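Local coordinates for protein SidF, inhibitor of growth family, member 3 (Legionella pneumophila subsp. pneumophila, PDB 4FYE) that removes phosphate from membrane phosphoinositides as a Legionella phosphatase, probably taking the 3-phosphate of phosphatidylinositol 3,4,5-trisphosphate, at residues 619-627 and 719-727; 658-666 and 675-684. The protein carries 1 engineered substitution. One frame throughout, in Å; residues are numbered along the deposited sequence.

Interaction 1 of 2, residues 619-627 and 719-727; sequences HHGKNNFKL and FEIQDKANF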
loop_
_atom_site.group_PDB
_atom_site.type_symbol
_atom_site.label_atom_id
_atom_site.label_comp_id
_atom_site.label_asym_id
_atom_site.label_seq_id
_atom_site.Cartn_x
_atom_site.Cartn_y
_atom_site.Cartn_z
ATOM N N HIS A 619 11.162 -17.457 4.826
ATOM C CA HIS A 619 12.227 -16.800 4.059
ATOM C C HIS A 619 12.846 -17.644 2.974
ATOM O O HIS A 619 13.734 -17.156 2.251
ATOM C CB HIS A 619 13.311 -16.329 5.017
ATOM C CG HIS A 619 14.000 -17.459 5.739
ATOM N ND1 HIS A 619 13.608 -17.897 6.978
ATOM C CD2 HIS A 619 15.082 -18.240 5.378
ATOM C CE1 HIS A 619 14.374 -18.901 7.373
ATOM N NE2 HIS A 619 15.274 -19.135 6.384
ATOM N N HIS A 620 12.436 -18.903 2.812
ATOM C CA HIS A 620 12.951 -19.650 1.653
ATOM C C HIS A 620 12.388 -19.042 0.397
ATOM O O HIS A 620 11.300 -18.465 0.422
ATOM C CB HIS A 620 12.607 -21.139 1.723
ATOM C CG HIS A 620 13.075 -21.818 2.985
ATOM N ND1 HIS A 620 12.664 -23.067 3.338
ATOM C CD2 HIS A 620 13.969 -21.405 3.977
ATOM C CE1 HIS A 620 13.272 -23.436 4.489
ATOM N NE2 HIS A 620 14.060 -22.421 4.891
ATOM N N GLY A 621 13.113 -19.172 -0.709
ATOM C CA GLY A 621 12.789 -18.518 -1.976
ATOM C C GLY A 621 11.387 -18.839 -2.376
ATOM O O GLY A 621 10.606 -17.956 -2.698
ATOM N N LYS A 622 11.041 -20.107 -2.239
ATOM C CA LYS A 622 9.768 -20.624 -2.704
ATOM C C LYS A 622 8.572 -20.119 -1.882
ATOM O O LYS A 622 7.429 -20.322 -2.287
ATOM C CB LYS A 622 9.809 -22.165 -2.732
ATOM C CG LYS A 622 9.540 -22.866 -1.399
ATOM C CD LYS A 622 10.028 -24.320 -1.451
ATOM C CE LYS A 622 9.840 -25.108 -0.151
ATOM N NZ LYS A 622 10.794 -26.258 -0.125
ATOM N N ASN A 623 8.845 -19.502 -0.735
ATOM C CA ASN A 623 7.779 -18.943 0.125
ATOM C C ASN A 623 7.843 -17.474 0.247
ATOM O O ASN A 623 7.166 -16.919 1.073
ATOM C CB ASN A 623 7.835 -19.503 1.560
ATOM C CG ASN A 623 7.635 -20.980 1.585
ATOM O OD1 ASN A 623 8.286 -21.701 2.348
ATOM N ND2 ASN A 623 6.764 -21.463 0.708
ATOM N N ASN A 624 8.690 -16.845 -0.546
ATOM C CA ASN A 624 8.898 -15.414 -0.431
ATOM C C ASN A 624 7.717 -14.445 -0.184
ATOM O O ASN A 624 7.748 -13.600 0.730
ATOM C CB ASN A 624 9.818 -14.907 -1.533
ATOM C CG ASN A 624 10.544 -13.640 -1.157
ATOM O OD1 ASN A 624 11.071 -12.909 -2.046
ATOM N ND2 ASN A 624 10.625 -13.365 0.121
ATOM N N PHE A 625 6.650 -14.361 -0.876
ATOM C CA PHE A 625 5.931 -13.209 -0.103
ATOM C C PHE A 625 4.814 -13.728 0.805
ATOM O O PHE A 625 3.882 -12.977 1.195
ATOM C CB PHE A 625 5.334 -12.195 -1.106
ATOM C CG PHE A 625 6.357 -11.302 -1.807
ATOM C CD1 PHE A 625 6.288 -9.911 -1.646
ATOM C CD2 PHE A 625 7.402 -11.838 -2.565
ATOM C CE1 PHE A 625 7.161 -9.058 -2.292
ATOM C CE2 PHE A 625 8.305 -10.989 -3.216
ATOM C CZ PHE A 625 8.193 -9.596 -3.091
ATOM N N LYS A 626 4.820 -15.037 1.076
ATOM C CA LYS A 626 3.606 -15.739 1.545
ATOM C C LYS A 626 3.150 -15.308 2.962
ATOM O O LYS A 626 1.934 -15.218 3.231
ATOM C CB LYS A 626 3.802 -17.246 1.552
ATOM C CG LYS A 626 4.197 -17.835 0.230
ATOM C CD LYS A 626 3.751 -19.282 0.210
ATOM C CE LYS A 626 4.241 -19.966 -1.063
ATOM N NZ LYS A 626 3.901 -21.402 -0.847
ATOM N N LEU A 627 4.106 -15.008 3.844
ATOM C CA LEU A 627 3.763 -14.845 5.245
ATOM C C LEU A 627 3.171 -13.458 5.357
ATOM O O LEU A 627 2.099 -13.300 5.950
ATOM C CB LEU A 627 4.950 -15.071 6.192
ATOM C CG LEU A 627 4.763 -14.678 7.681
ATOM C CD1 LEU A 627 3.574 -15.395 8.324
ATOM C CD2 LEU A 627 6.064 -14.960 8.453
ATOM N N PHE A 719 11.693 -4.429 -8.523
ATOM C CA PHE A 719 11.974 -5.565 -7.629
ATOM C C PHE A 719 12.835 -6.706 -8.247
ATOM O O PHE A 719 12.484 -7.231 -9.287
ATOM C CB PHE A 719 10.668 -6.176 -7.145
ATOM C CG PHE A 719 10.872 -7.426 -6.295
ATOM C CD1 PHE A 719 11.559 -7.343 -5.075
ATOM C CD2 PHE A 719 10.408 -8.681 -6.725
ATOM C CE1 PHE A 719 11.760 -8.469 -4.301
ATOM C CE2 PHE A 719 10.598 -9.788 -5.929
ATOM C CZ PHE A 719 11.266 -9.691 -4.729
ATOM N N GLU A 720 13.908 -7.147 -7.586
ATOM C CA GLU A 720 14.654 -8.284 -8.129
ATOM C C GLU A 720 14.031 -9.572 -7.712
ATOM O O GLU A 720 14.100 -9.951 -6.536
ATOM C CB GLU A 720 16.069 -8.256 -7.674
ATOM C CG GLU A 720 16.834 -7.142 -8.341
ATOM C CD GLU A 720 18.195 -6.934 -7.706
ATOM O OE1 GLU A 720 18.459 -5.778 -7.288
ATOM O OE2 GLU A 720 18.972 -7.926 -7.605
ATOM N N ILE A 721 13.429 -10.268 -8.673
ATOM C CA ILE A 721 12.776 -11.511 -8.349
ATOM C C ILE A 721 13.816 -12.471 -7.730
ATOM O O ILE A 721 14.934 -12.532 -8.220
ATOM C CB ILE A 721 12.038 -12.097 -9.562
ATOM C CG1 ILE A 721 10.862 -11.162 -9.936
ATOM C CG2 ILE A 721 11.514 -13.473 -9.230
ATOM C CD1 ILE A 721 10.340 -11.331 -11.378
ATOM N N GLN A 722 13.443 -13.164 -6.642
ATOM C CA GLN A 722 14.349 -14.033 -5.906
ATOM C C GLN A 722 14.189 -15.452 -6.315
ATOM O O GLN A 722 15.161 -16.164 -6.351
ATOM C CB GLN A 722 14.101 -13.973 -4.395
ATOM C CG GLN A 722 14.574 -12.649 -3.781
ATOM C CD GLN A 722 16.004 -12.313 -4.113
ATOM O OE1 GLN A 722 16.259 -11.427 -4.912
ATOM N NE2 GLN A 722 16.945 -13.023 -3.512
ATOM N N ASP A 723 12.943 -15.876 -6.525
ATOM C CA ASP A 723 12.628 -17.172 -7.091
ATOM C C ASP A 723 11.569 -17.064 -8.254
ATOM O O ASP A 723 10.416 -16.605 -8.043
ATOM C CB ASP A 723 12.151 -18.092 -5.977
ATOM C CG ASP A 723 11.697 -19.426 -6.499
ATOM O OD1 ASP A 723 11.560 -19.549 -7.751
ATOM O OD2 ASP A 723 11.430 -20.338 -5.686
ATOM N N LYS A 724 11.962 -17.476 -9.470
ATOM C CA LYS A 724 11.271 -17.001 -10.689
ATOM C C LYS A 724 9.858 -17.651 -10.736
ATOM O O LYS A 724 8.925 -17.147 -11.330
ATOM C CB LYS A 724 12.059 -17.286 -11.967
ATOM C CG LYS A 724 12.215 -18.769 -12.190
ATOM C CD LYS A 724 12.826 -19.104 -13.541
ATOM C CE LYS A 724 12.627 -20.612 -13.783
ATOM N NZ LYS A 724 13.214 -21.214 -15.012
ATOM N N ALA A 725 9.694 -18.753 -10.026
ATOM C CA ALA A 725 8.432 -19.435 -10.024
ATOM C C ALA A 725 7.341 -18.713 -9.215
ATOM O O ALA A 725 6.151 -19.072 -9.332
ATOM C CB ALA A 725 8.674 -20.835 -9.529
ATOM N N ASN A 726 7.751 -17.695 -8.433
ATOM C CA ASN A 726 6.830 -16.769 -7.725
ATOM C C ASN A 726 6.044 -15.779 -8.555
ATOM O O ASN A 726 5.059 -15.244 -8.023
ATOM C CB ASN A 726 7.533 -15.978 -6.621
ATOM C CG ASN A 726 7.943 -16.862 -5.442
ATOM O OD1 ASN A 726 7.339 -17.903 -5.229
ATOM N ND2 ASN A 726 8.975 -16.439 -4.669
ATOM N N PHE A 727 6.445 -15.528 -9.824
ATOM C CA PHE A 727 5.770 -14.530 -10.628
ATOM C C PHE A 727 5.633 -14.931 -12.100
ATOM O O PHE A 727 6.546 -15.516 -12.701
ATOM C CB PHE A 727 6.525 -13.205 -10.494
ATOM C CG PHE A 727 6.467 -12.620 -9.103
ATOM C CD1 PHE A 727 5.388 -11.877 -8.696
ATOM C CD2 PHE A 727 7.527 -12.809 -8.204
ATOM C CE1 PHE A 727 5.346 -11.352 -7.400
ATOM C CE2 PHE A 727 7.504 -12.266 -6.942
ATOM C CZ PHE A 727 6.388 -11.558 -6.529
#
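F625 drives its ring between F719 and F727, making an aromatic cluster where the loop before helix 626-637 meets the loop 719-727. From its CB, a chi1 of -73° sets CG beside the backbone N, anti to the carbonyl carbon, and sends the ring toward the opposing loop. F625 CD2 lies 4.1 Å from F727 CZ; F625 CE2, next along, lies 3.9 Å from F727 CZ and also touches F719. At the tip, F625 CZ comes to 3.5 Å from F719 CZ. Two offset edge-to-face pairs result: F625 turns its edge to the face of F719, with planes at 81°, while F727 turns its own edge to the face of F625. Beside the rings lies a polar patch. N726 ND2 donates to G621 O at 3.0 Å with an N-H...O angle of 156°, and packs 3.6 Å from N624 CB. G621 O also accepts from the backbone N of N624, so two bonds grip this oxygen from opposite faces of its carbonyl. N726 OD1 is held by R683, which steadies the amide's rotation. D723 CB sits 3.6 Å from G621 O, and D723 OD1 accepts from A725 N at 3.0 Å, an Asx turn leading into the 3-10 segment 724-726. From helix 652-668, R655 packs on F625 and F719 and makes a cation-pi contact with F727, and R652 touches F719. L612 of helix 590-614 packs on N623 and K626; the contact thus joins a loop between helices 701-712 and 733-741 to the start of helix 626-637.

Interaction 2 of 2, residues 658-666 and 675-684; sequences QKIVGNALW and YTGEFLDHRR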
loop_
_atom_site.group_PDB
_atom_site.type_symbol
_atom_site.label_atom_id
_atom_site.label_comp_id
_atom_site.label_asym_id
_atom_site.label_seq_id
_atom_site.Cartn_x
_atom_site.Cartn_y
_atom_site.Cartn_z
ATOM N N GLN A 658 0.442 -7.120 -5.195
ATOM C CA GLN A 658 0.082 -8.038 -6.276
ATOM C C GLN A 658 -0.292 -9.407 -5.703
ATOM O O GLN A 658 -1.240 -10.048 -6.150
ATOM C CB GLN A 658 1.287 -8.235 -7.238
ATOM C CG GLN A 658 1.154 -9.457 -8.179
ATOM C CD GLN A 658 2.318 -9.689 -9.234
ATOM O OE1 GLN A 658 2.314 -10.722 -9.953
ATOM N NE2 GLN A 658 3.286 -8.802 -9.311
ATOM N N LYS A 659 0.490 -9.900 -4.754
ATOM C CA LYS A 659 0.169 -11.158 -4.082
ATOM C C LYS A 659 -1.183 -11.049 -3.346
ATOM O O LYS A 659 -2.021 -11.957 -3.404
ATOM C CB LYS A 659 1.324 -11.461 -3.114
ATOM C CG LYS A 659 2.150 -12.690 -3.424
ATOM C CD LYS A 659 2.935 -12.642 -4.687
ATOM C CE LYS A 659 3.776 -13.917 -4.896
ATOM N NZ LYS A 659 3.180 -15.016 -5.765
ATOM N N ILE A 660 -1.468 -9.926 -2.693
ATOM C CA ILE A 660 -2.694 -9.879 -1.872
ATOM C C ILE A 660 -3.888 -9.704 -2.783
ATOM O O ILE A 660 -4.919 -10.345 -2.570
ATOM C CB ILE A 660 -2.645 -8.679 -0.914
ATOM C CG1 ILE A 660 -1.581 -8.924 0.144
ATOM C CG2 ILE A 660 -3.988 -8.433 -0.268
ATOM C CD1 ILE A 660 -0.982 -7.637 0.661
ATOM N N VAL A 661 -3.781 -8.828 -3.800
ATOM C CA VAL A 661 -4.945 -8.556 -4.610
ATOM C C VAL A 661 -5.210 -9.820 -5.414
ATOM O O VAL A 661 -6.352 -10.206 -5.559
ATOM C CB VAL A 661 -4.793 -7.379 -5.611
ATOM C CG1 VAL A 661 -6.142 -6.873 -6.002
ATOM C CG2 VAL A 661 -4.121 -6.221 -4.980
ATOM N N GLY A 662 -4.161 -10.482 -5.913
ATOM C CA GLY A 662 -4.357 -11.634 -6.801
ATOM C C GLY A 662 -5.009 -12.744 -5.974
ATOM O O GLY A 662 -5.886 -13.486 -6.436
ATOM N N ASN A 663 -4.604 -12.854 -4.719
ATOM C CA ASN A 663 -5.150 -13.885 -3.903
ATOM C C ASN A 663 -6.566 -13.575 -3.545
ATOM O O ASN A 663 -7.391 -14.498 -3.454
ATOM C CB ASN A 663 -4.338 -14.093 -2.614
ATOM C CG ASN A 663 -5.032 -15.045 -1.683
ATOM O OD1 ASN A 663 -4.936 -16.265 -1.838
ATOM N ND2 ASN A 663 -5.827 -14.499 -0.779
ATOM N N ALA A 664 -6.863 -12.292 -3.312
ATOM C CA ALA A 664 -8.282 -11.887 -3.066
ATOM C C ALA A 664 -9.206 -12.223 -4.274
ATOM O O ALA A 664 -10.345 -12.741 -4.108
ATOM C CB ALA A 664 -8.343 -10.393 -2.772
ATOM N N LEU A 665 -8.725 -11.930 -5.493
ATOM C CA LEU A 665 -9.546 -12.176 -6.654
ATOM C C LEU A 665 -9.702 -13.687 -6.932
ATOM O O LEU A 665 -10.763 -14.176 -7.251
ATOM C CB LEU A 665 -8.983 -11.458 -7.842
ATOM C CG LEU A 665 -9.234 -9.942 -7.847
ATOM C CD1 LEU A 665 -8.351 -9.441 -8.951
ATOM C CD2 LEU A 665 -10.701 -9.547 -8.131
ATOM N N TRP A 666 -8.630 -14.425 -6.810
ATOM C CA TRP A 666 -8.710 -15.818 -7.041
ATOM C C TRP A 666 -9.719 -16.452 -6.086
ATOM O O TRP A 666 -10.547 -17.259 -6.478
ATOM C CB TRP A 666 -7.317 -16.405 -6.850
ATOM C CG TRP A 666 -7.340 -17.881 -7.026
ATOM C CD1 TRP A 666 -7.427 -18.860 -6.043
ATOM C CD2 TRP A 666 -7.337 -18.577 -8.281
ATOM N NE1 TRP A 666 -7.427 -20.099 -6.585
ATOM C CE2 TRP A 666 -7.442 -20.008 -7.948
ATOM C CE3 TRP A 666 -7.361 -18.178 -9.610
ATOM C CZ2 TRP A 666 -7.487 -21.000 -8.941
ATOM C CZ3 TRP A 666 -7.423 -19.173 -10.598
ATOM C CH2 TRP A 666 -7.469 -20.549 -10.274
ATOM N N TYR A 675 -10.540 -20.115 0.887
ATOM C CA TYR A 675 -9.126 -20.006 0.564
ATOM C C TYR A 675 -8.398 -21.361 0.467
ATOM O O TYR A 675 -8.315 -22.059 1.463
ATOM C CB TYR A 675 -8.457 -19.079 1.571
ATOM C CG TYR A 675 -6.964 -19.093 1.506
ATOM C CD1 TYR A 675 -6.287 -18.322 0.537
ATOM C CD2 TYR A 675 -6.215 -19.857 2.407
ATOM C CE1 TYR A 675 -4.926 -18.327 0.472
ATOM C CE2 TYR A 675 -4.825 -19.876 2.332
ATOM C CZ TYR A 675 -4.203 -19.099 1.367
ATOM O OH TYR A 675 -2.844 -19.089 1.265
ATOM N N THR A 676 -7.847 -21.690 -0.712
ATOM C CA THR A 676 -7.062 -22.941 -0.961
ATOM C C THR A 676 -5.532 -22.781 -0.904
ATOM O O THR A 676 -4.796 -23.768 -0.809
ATOM C CB THR A 676 -7.348 -23.532 -2.359
ATOM O OG1 THR A 676 -6.896 -22.634 -3.420
ATOM C CG2 THR A 676 -8.817 -23.828 -2.501
ATOM N N GLY A 677 -5.036 -21.553 -0.970
ATOM C CA GLY A 677 -3.585 -21.362 -1.112
ATOM C C GLY A 677 -3.041 -21.537 -2.537
ATOM O O GLY A 677 -1.868 -21.253 -2.813
ATOM N N GLU A 678 -3.874 -21.986 -3.463
ATOM C CA GLU A 678 -3.402 -22.202 -4.823
ATOM C C GLU A 678 -2.649 -21.010 -5.435
ATOM O O GLU A 678 -1.580 -21.193 -6.021
ATOM C CB GLU A 678 -4.553 -22.580 -5.737
ATOM C CG GLU A 678 -4.190 -23.624 -6.800
ATOM C CD GLU A 678 -5.383 -24.490 -7.174
ATOM O OE1 GLU A 678 -6.525 -24.194 -6.702
ATOM O OE2 GLU A 678 -5.167 -25.470 -7.940
ATOM N N PHE A 679 -3.209 -19.805 -5.281
ATOM C CA PHE A 679 -2.675 -18.624 -5.907
ATOM C C PHE A 679 -1.293 -18.398 -5.346
ATOM O O PHE A 679 -0.420 -17.909 -6.028
ATOM C CB PHE A 679 -3.540 -17.372 -5.694
ATOM C CG PHE A 679 -3.062 -16.207 -6.487
ATOM C CD1 PHE A 679 -2.141 -15.344 -5.968
ATOM C CD2 PHE A 679 -3.443 -16.053 -7.783
ATOM C CE1 PHE A 679 -1.649 -14.294 -6.700
ATOM C CE2 PHE A 679 -2.938 -15.032 -8.535
ATOM C CZ PHE A 679 -2.024 -14.154 -7.990
ATOM N N LEU A 680 -1.067 -18.754 -4.095
ATOM C CA LEU A 680 0.283 -18.541 -3.571
ATOM C C LEU A 680 1.256 -19.687 -3.861
ATOM O O LEU A 680 2.379 -19.416 -4.223
ATOM C CB LEU A 680 0.229 -18.217 -2.092
ATOM C CG LEU A 680 -0.413 -16.904 -1.627
ATOM C CD1 LEU A 680 -0.248 -16.869 -0.100
ATOM C CD2 LEU A 680 0.323 -15.727 -2.307
ATOM N N ASP A 681 0.803 -20.933 -3.757
ATOM C CA ASP A 681 1.656 -22.109 -3.814
ATOM C C ASP A 681 1.977 -22.468 -5.244
ATOM O O ASP A 681 3.073 -22.994 -5.526
ATOM C CB ASP A 681 0.975 -23.306 -3.112
ATOM C CG ASP A 681 0.659 -23.034 -1.592
ATOM O OD1 ASP A 681 1.270 -22.088 -1.005
ATOM O OD2 ASP A 681 -0.183 -23.776 -0.986
ATOM N N HIS A 682 1.039 -22.188 -6.153
ATOM C CA HIS A 682 1.235 -22.535 -7.571
ATOM C C HIS A 682 2.568 -22.020 -8.085
ATOM O O HIS A 682 2.922 -20.854 -7.894
ATOM C CB HIS A 682 0.072 -22.124 -8.506
ATOM C CG HIS A 682 0.253 -22.642 -9.930
ATOM N ND1 HIS A 682 0.966 -21.954 -10.890
ATOM C CD2 HIS A 682 -0.098 -23.866 -10.511
ATOM C CE1 HIS A 682 1.019 -22.676 -12.018
ATOM N NE2 HIS A 682 0.370 -23.851 -11.794
ATOM N N ARG A 683 3.324 -22.916 -8.706
ATOM C CA ARG A 683 4.639 -22.622 -9.230
ATOM C C ARG A 683 4.506 -22.129 -10.691
ATOM O O ARG A 683 4.222 -22.928 -11.594
ATOM C CB ARG A 683 5.562 -23.905 -9.145
ATOM C CG ARG A 683 5.909 -24.410 -7.719
ATOM C CD ARG A 683 6.546 -23.327 -6.792
ATOM N NE ARG A 683 5.633 -22.251 -6.310
ATOM C CZ ARG A 683 6.059 -21.022 -5.907
ATOM N NH1 ARG A 683 7.368 -20.679 -5.949
ATOM N NH2 ARG A 683 5.201 -20.093 -5.456
ATOM N N ARG A 684 4.745 -20.838 -10.938
ATOM C CA ARG A 684 4.581 -20.327 -12.320
ATOM C C ARG A 684 5.622 -20.925 -13.229
ATOM O O ARG A 684 6.766 -21.146 -12.807
ATOM C CB ARG A 684 4.604 -18.789 -12.384
ATOM C CG ARG A 684 3.254 -18.162 -12.135
ATOM C CD ARG A 684 3.179 -17.286 -10.871
ATOM N NE ARG A 684 2.794 -18.013 -9.674
ATOM C CZ ARG A 684 1.947 -17.610 -8.704
ATOM N NH1 ARG A 684 1.292 -16.471 -8.734
ATOM N NH2 ARG A 684 1.729 -18.434 -7.673
#
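F679 plugs a hole in helix 652-668 formed by K659, G662, N663 and W666, a knob-into-hole fit. Its CG stands anti to the backbone N (chi1 -173°), which lays the ring flat on the helix backbone. G662 CA lies 4.0 Å from the ring centroid and 27° off the normal, a CH-pi contact; the absence of a side chain on G662 lets the ring come this near, F679 CZ being 3.6 Å from G662 CA. The backbone N of N663 is over the same face, and W666 CB closes one side, 4.0 Å from F679 CD2. Around this core, L680 CD2 rests 3.7 Å from K659 CG, the indole NE1 of W666 passes 3.9 Å from E678 CB, and N663 OD1 meets the edge of Y675 in the ring plane, 3.1 Å from Y675 CE1; the amide's ND2 is bonded to Y605. Further out, T676 OG1 accepts from E678 N in an ST turn, and G677, at a phi of 80° that suits glycine, is the N-cap of helix 678-681. R684 then folds back: its NH1 lies over the other face of F679, while R684 NH2 donates to F679 O at 2.8 Å and to H682 O, both in the guanidinium plane, which fixes the rotation of the group. K659 NZ lies over the face of the guanidinium, 3.8 Å from R684 NH1. The salt bridge of R684 to D697 probably offsets the like charges, while K659 NZ is bonded to N726 O. Apolar and pi packing therefore joins the segments themselves, while buried K659 NZ, N663 ND2 and R684 NH1 find partners outside them.

Interaction 2 is the more buried contact, a helix face receiving an aromatic knob, whereas interaction 1 is partly buried and pairs two loops through a polar turn beside a ring cluster. In interaction 1 the polar end, at G621, K622 and D723, is the more exposed and the rings are buried; in interaction 2 exposed T676 and E678 rim a buried F679. Both use helix 652-668, its start backing interaction 1 and its later turns forming one side of interaction 2. The two touch directly: K626 forms a salt bridge with D681, A725 O probably accepts from R684 N, and K659 makes a cation-pi contact with F727. A side-chain hydrogen bond joins the segments of interaction 1 alone.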